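PDB 3VC5: mandelate racemase/muconate lactonizing protein from Thermobispora bispora, which probably catalyses the magnesium-dependent dehydration of D-glucarate to 5-dehydro-4-deoxy-D-glucarate, as a member of the enolase superfamily. Local coordinates for residues Ile98-Ala103 with Val127-Phe131; Val106-Val111 with Ser122-Val127. One frame throughout, in Å; residues are numbered along the deposited sequence.

Interaction 1 (Ile98-Ala103 with Val127-Phe131); sequences IYRRVA and VDRVF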
# COMPACT_ATOMS: atom_id res chain seq x y z
N ILE A 98 -12.36 -9.33 -8.49
CA ILE A 98 -11.63 -10.11 -9.48
C ILE A 98 -10.54 -10.96 -8.81
O ILE A 98 -10.35 -12.14 -9.14
CB ILE A 98 -11.03 -9.18 -10.58
CG1 ILE A 98 -12.16 -8.57 -11.40
CG2 ILE A 98 -10.00 -9.92 -11.46
CD1 ILE A 98 -11.72 -7.39 -12.27
N TYR A 99 -9.84 -10.38 -7.85
CA TYR A 99 -8.85 -11.15 -7.07
C TYR A 99 -9.48 -12.38 -6.38
O TYR A 99 -8.94 -13.49 -6.46
CB TYR A 99 -8.16 -10.27 -6.03
CG TYR A 99 -6.96 -10.92 -5.41
CD1 TYR A 99 -5.70 -10.73 -5.94
CD2 TYR A 99 -7.07 -11.71 -4.25
CE1 TYR A 99 -4.58 -11.31 -5.39
CE2 TYR A 99 -5.95 -12.30 -3.68
CZ TYR A 99 -4.71 -12.08 -4.25
OH TYR A 99 -3.61 -12.69 -3.67
N ARG A 100 -10.64 -12.20 -5.73
CA ARG A 100 -11.31 -13.33 -5.06
C ARG A 100 -11.76 -14.39 -6.08
O ARG A 100 -11.65 -15.58 -5.81
CB ARG A 100 -12.51 -12.84 -4.24
CG ARG A 100 -12.12 -12.06 -2.98
CD ARG A 100 -13.30 -11.94 -2.00
NE ARG A 100 -14.51 -11.47 -2.68
CZ ARG A 100 -14.86 -10.20 -2.81
NH1 ARG A 100 -14.10 -9.23 -2.30
NH2 ARG A 100 -15.97 -9.89 -3.46
N ARG A 101 -12.20 -13.96 -7.27
CA ARG A 101 -12.60 -14.91 -8.31
C ARG A 101 -11.39 -15.73 -8.79
O ARG A 101 -11.47 -16.96 -8.96
CB ARG A 101 -13.25 -14.16 -9.49
CG ARG A 101 -13.81 -15.03 -10.63
CD ARG A 101 -15.04 -15.88 -10.25
NE ARG A 101 -16.15 -15.12 -9.66
CZ ARG A 101 -17.11 -14.47 -10.33
NH1 ARG A 101 -17.13 -14.43 -11.66
NH2 ARG A 101 -18.08 -13.84 -9.65
N VAL A 102 -10.25 -15.06 -8.98
CA VAL A 102 -9.03 -15.77 -9.37
C VAL A 102 -8.64 -16.78 -8.27
O VAL A 102 -8.28 -17.93 -8.56
CB VAL A 102 -7.88 -14.79 -9.63
CG1 VAL A 102 -6.55 -15.54 -9.76
CG2 VAL A 102 -8.14 -13.95 -10.90
N ALA A 103 -8.71 -16.33 -7.01
CA ALA A 103 -8.41 -17.24 -5.88
C ALA A 103 -9.33 -18.46 -5.87
O ALA A 103 -8.88 -19.58 -5.63
CB ALA A 103 -8.48 -16.51 -4.55
N VAL A 127 -1.81 -17.36 -6.89
CA VAL A 127 -2.97 -16.47 -7.11
C VAL A 127 -2.50 -15.11 -7.65
O VAL A 127 -3.06 -14.59 -8.62
CB VAL A 127 -3.75 -16.26 -5.82
CG1 VAL A 127 -4.86 -15.17 -6.01
CG2 VAL A 127 -4.36 -17.59 -5.37
N ASP A 128 -1.42 -14.57 -7.07
CA ASP A 128 -0.95 -13.26 -7.48
C ASP A 128 -0.45 -13.33 -8.92
O ASP A 128 -0.62 -12.38 -9.70
CB ASP A 128 0.21 -12.81 -6.59
CG ASP A 128 -0.27 -12.27 -5.24
OD1 ASP A 128 -1.50 -12.04 -5.08
OD2 ASP A 128 0.58 -11.96 -4.38
N ARG A 129 0.25 -14.42 -9.27
CA ARG A 129 0.74 -14.60 -10.64
C ARG A 129 -0.42 -14.64 -11.65
O ARG A 129 -0.36 -14.01 -12.74
CB ARG A 129 1.62 -15.86 -10.79
CG ARG A 129 2.99 -15.72 -10.14
CD ARG A 129 3.66 -17.08 -9.90
NE ARG A 129 3.34 -18.04 -10.95
CZ ARG A 129 4.20 -18.54 -11.82
NH1 ARG A 129 3.77 -19.44 -12.71
NH2 ARG A 129 5.49 -18.19 -11.79
N VAL A 130 -1.49 -15.34 -11.30
CA VAL A 130 -2.63 -15.45 -12.20
C VAL A 130 -3.39 -14.11 -12.27
O VAL A 130 -3.72 -13.61 -13.35
CB VAL A 130 -3.54 -16.61 -11.84
CG1 VAL A 130 -4.79 -16.63 -12.74
CG2 VAL A 130 -2.74 -17.93 -11.97
N PHE A 131 -3.58 -13.50 -11.12
CA PHE A 131 -4.29 -12.23 -11.06
C PHE A 131 -3.61 -11.11 -11.84
O PHE A 131 -4.28 -10.29 -12.44
CB PHE A 131 -4.41 -11.84 -9.60
CG PHE A 131 -5.02 -10.47 -9.37
CD1 PHE A 131 -6.40 -10.23 -9.58
CD2 PHE A 131 -4.23 -9.43 -8.86
CE1 PHE A 131 -6.95 -8.98 -9.32
CE2 PHE A 131 -4.79 -8.17 -8.59
CZ PHE A 131 -6.16 -7.95 -8.81
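Tyr99 and Phe131 both carry CG anti to the backbone N (chi1 -168° and 175°), and with these torsions the two rings meet between their helices. The edge of Tyr99 points into the face of Phe131: CD1 sits over the centre of the phenylalanine ring, 3.5 Å from Phe131 CG. The pair is T-shaped, with the ring planes at 74°. Tyr99 CB lies over the same ring as a CH-pi contact, while Ile98 CG2 closes on its edge at Phe131 CE1. On the tyrosine, a methyl, Val127 CG1, rests over one face, 3.6 Å from Tyr99 CZ. This is a helix pair of the N-terminal capping domain of the enolase superfamily, 95-106 against 123-146, whose short segments run obliquely antiparallel with axes 9.3 Å apart. Alongside, Val102 CG1 packs on Val130 CG1 at 3.6 Å, and Val130 also leans on helix 74-85. Past the ring, Tyr99 OH donates a short 2.6 Å bond to Asp128 OD1, meeting it on the syn side but somewhat out of the carboxylate plane. That carboxylate is buried; its other oxygen, OD2, forms a salt bridge with Arg320.

Interaction 2 (Val106-Val111 with Ser122-Val127); sequences VGANIV and SRVKTV
Arg123 reaches from the first turn of helix 123-146 across to the type II' beta turn Val106-Asn109 of the N-terminal capping domain, which starts from Val106, the last residue of helix 95-106; Gly107 leaves the helix with positive phi. From CB the arginine sets off with CG anti to the backbone N, then bends at chi2 and chi3, which lays the guanidinium over the turn. CD comes within 3.2 Å of Gly107 O, and NE lies 2.9 Å from that oxygen, at an angle too poor for a hydrogen bond. The guanidinium lies with one face over the Gly107-Ala108 peptide. NH1 is directed at the carbonyls of Ala108 and Asn109, but both bonds are weak and the position of NH1 is uncertain; NH2 is 3.6 Å from Ala108 CB. The Ile110 side chain crosses the arginine at about a right angle, its CG1 being nearest to the guanidinium. The turn has its own brace: Val106 O accepts from Asn109 N and Asn109 ND2, which arrive from opposite faces of the carbonyl plane.

Deeper in, Thr126 CG2 packs between Val106 CG1 and Val111 CG2. Ser122 is the N-cap, its OG accepting from Lys125 N. The buried Thr126 OG1 donates to Ser122 O and accepts from Val111 N at 3.2 Å, with an N-H...O angle of 157°. A water donates to Thr126 OG1 at 2.9 Å and to Val111 O, and accepts from Ser122 N.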
# COMPACT_ATOMS: atom_id res chain seq x y z
N VAL A 106 -8.13 -20.79 -8.84
CA VAL A 106 -6.85 -21.43 -8.54
C VAL A 106 -7.07 -22.49 -7.50
O VAL A 106 -6.47 -23.56 -7.56
CB VAL A 106 -5.82 -20.38 -8.04
CG1 VAL A 106 -4.61 -21.04 -7.38
CG2 VAL A 106 -5.39 -19.48 -9.19
N GLY A 107 -7.95 -22.20 -6.54
CA GLY A 107 -8.40 -23.21 -5.60
C GLY A 107 -7.17 -23.72 -4.89
O GLY A 107 -6.42 -22.94 -4.29
N ALA A 108 -6.97 -25.04 -4.98
CA ALA A 108 -5.89 -25.71 -4.28
C ALA A 108 -4.58 -25.82 -5.08
O ALA A 108 -3.54 -26.31 -4.59
CB ALA A 108 -6.37 -27.09 -3.87
N ASN A 109 -4.64 -25.40 -6.33
CA ASN A 109 -3.50 -25.55 -7.21
C ASN A 109 -2.36 -24.66 -6.69
O ASN A 109 -2.60 -23.52 -6.25
CB ASN A 109 -3.92 -25.12 -8.61
CG ASN A 109 -4.77 -26.15 -9.31
OD1 ASN A 109 -4.26 -27.17 -9.76
ND2 ASN A 109 -6.07 -25.87 -9.43
N ILE A 110 -1.14 -25.20 -6.63
CA ILE A 110 0.06 -24.37 -6.50
C ILE A 110 0.95 -24.65 -7.73
O ILE A 110 1.36 -25.78 -7.97
CB ILE A 110 0.86 -24.67 -5.24
CG1 ILE A 110 0.10 -24.20 -3.99
CG2 ILE A 110 2.23 -23.97 -5.30
CD1 ILE A 110 0.76 -24.64 -2.64
N VAL A 111 1.22 -23.61 -8.51
CA VAL A 111 1.95 -23.78 -9.76
C VAL A 111 3.43 -23.58 -9.45
O VAL A 111 3.82 -22.52 -8.90
CB VAL A 111 1.48 -22.77 -10.84
CG1 VAL A 111 2.38 -22.82 -12.09
CG2 VAL A 111 0.01 -22.99 -11.20
N SER A 122 3.90 -20.84 -3.83
CA SER A 122 2.98 -20.87 -2.71
C SER A 122 1.59 -20.59 -3.24
O SER A 122 1.42 -20.20 -4.41
CB SER A 122 3.34 -19.81 -1.68
OG SER A 122 3.34 -18.51 -2.25
N ARG A 123 0.60 -20.74 -2.38
CA ARG A 123 -0.77 -20.43 -2.78
C ARG A 123 -0.93 -18.96 -3.15
O ARG A 123 -1.49 -18.66 -4.22
CB ARG A 123 -1.77 -20.78 -1.68
CG ARG A 123 -3.21 -20.45 -2.08
CD ARG A 123 -3.82 -21.52 -2.98
NE ARG A 123 -4.47 -22.60 -2.22
CZ ARG A 123 -4.17 -23.89 -2.33
NH1 ARG A 123 -3.23 -24.27 -3.17
NH2 ARG A 123 -4.82 -24.80 -1.60
N VAL A 124 -0.47 -18.06 -2.30
CA VAL A 124 -0.65 -16.63 -2.58
C VAL A 124 0.13 -16.25 -3.83
O VAL A 124 -0.36 -15.52 -4.65
CB VAL A 124 -0.29 -15.71 -1.37
CG1 VAL A 124 -0.25 -14.25 -1.77
CG2 VAL A 124 -1.27 -15.98 -0.22
N LYS A 125 1.38 -16.72 -3.96
CA LYS A 125 2.13 -16.32 -5.14
C LYS A 125 1.45 -16.85 -6.41
O LYS A 125 1.49 -16.18 -7.46
CB LYS A 125 3.59 -16.83 -5.03
CG LYS A 125 4.56 -16.22 -6.03
CD LYS A 125 5.97 -16.74 -5.76
CE LYS A 125 6.92 -16.56 -6.87
NZ LYS A 125 7.89 -17.70 -6.98
N THR A 126 0.86 -18.04 -6.34
CA THR A 126 0.18 -18.60 -7.51
C THR A 126 -1.02 -17.72 -7.89
O THR A 126 -1.19 -17.33 -9.07
CB THR A 126 -0.29 -20.04 -7.23
OG1 THR A 126 0.87 -20.85 -7.03
CG2 THR A 126 -1.09 -20.60 -8.43
N VAL A 127 -1.81 -17.36 -6.89
CA VAL A 127 -2.97 -16.47 -7.11
C VAL A 127 -2.50 -15.11 -7.65
O VAL A 127 -3.06 -14.59 -8.62
CB VAL A 127 -3.75 -16.26 -5.82
CG1 VAL A 127 -4.86 -15.17 -6.01
CG2 VAL A 127 -4.36 -17.59 -5.37
O HOH W 1 3.71 -20.08 -6.84

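Interactions 1 and 2 sit one after the other on helix 123-146, their centres about 9 Å apart. Val127 is common to both contacts, and in interaction 2 its CG2 turns to Val106 CG1. Together they join helix 95-106 and the loop after it to the start of the longer helix. Side chains also bridge the two directly: Arg129 NH1 packs on Val111 CG1 at 3.7 Å, and Val130 CG2 meets Val106 CG2 at 4.1 Å. Gln79 of helix 74-85 touches both contacts, through Val130 and Val106. Neither lies at the magnesium ligands Asp239, Glu264 and Asn287 or at the predicted catalytic Lys211 and His338; both belong to the capping domain.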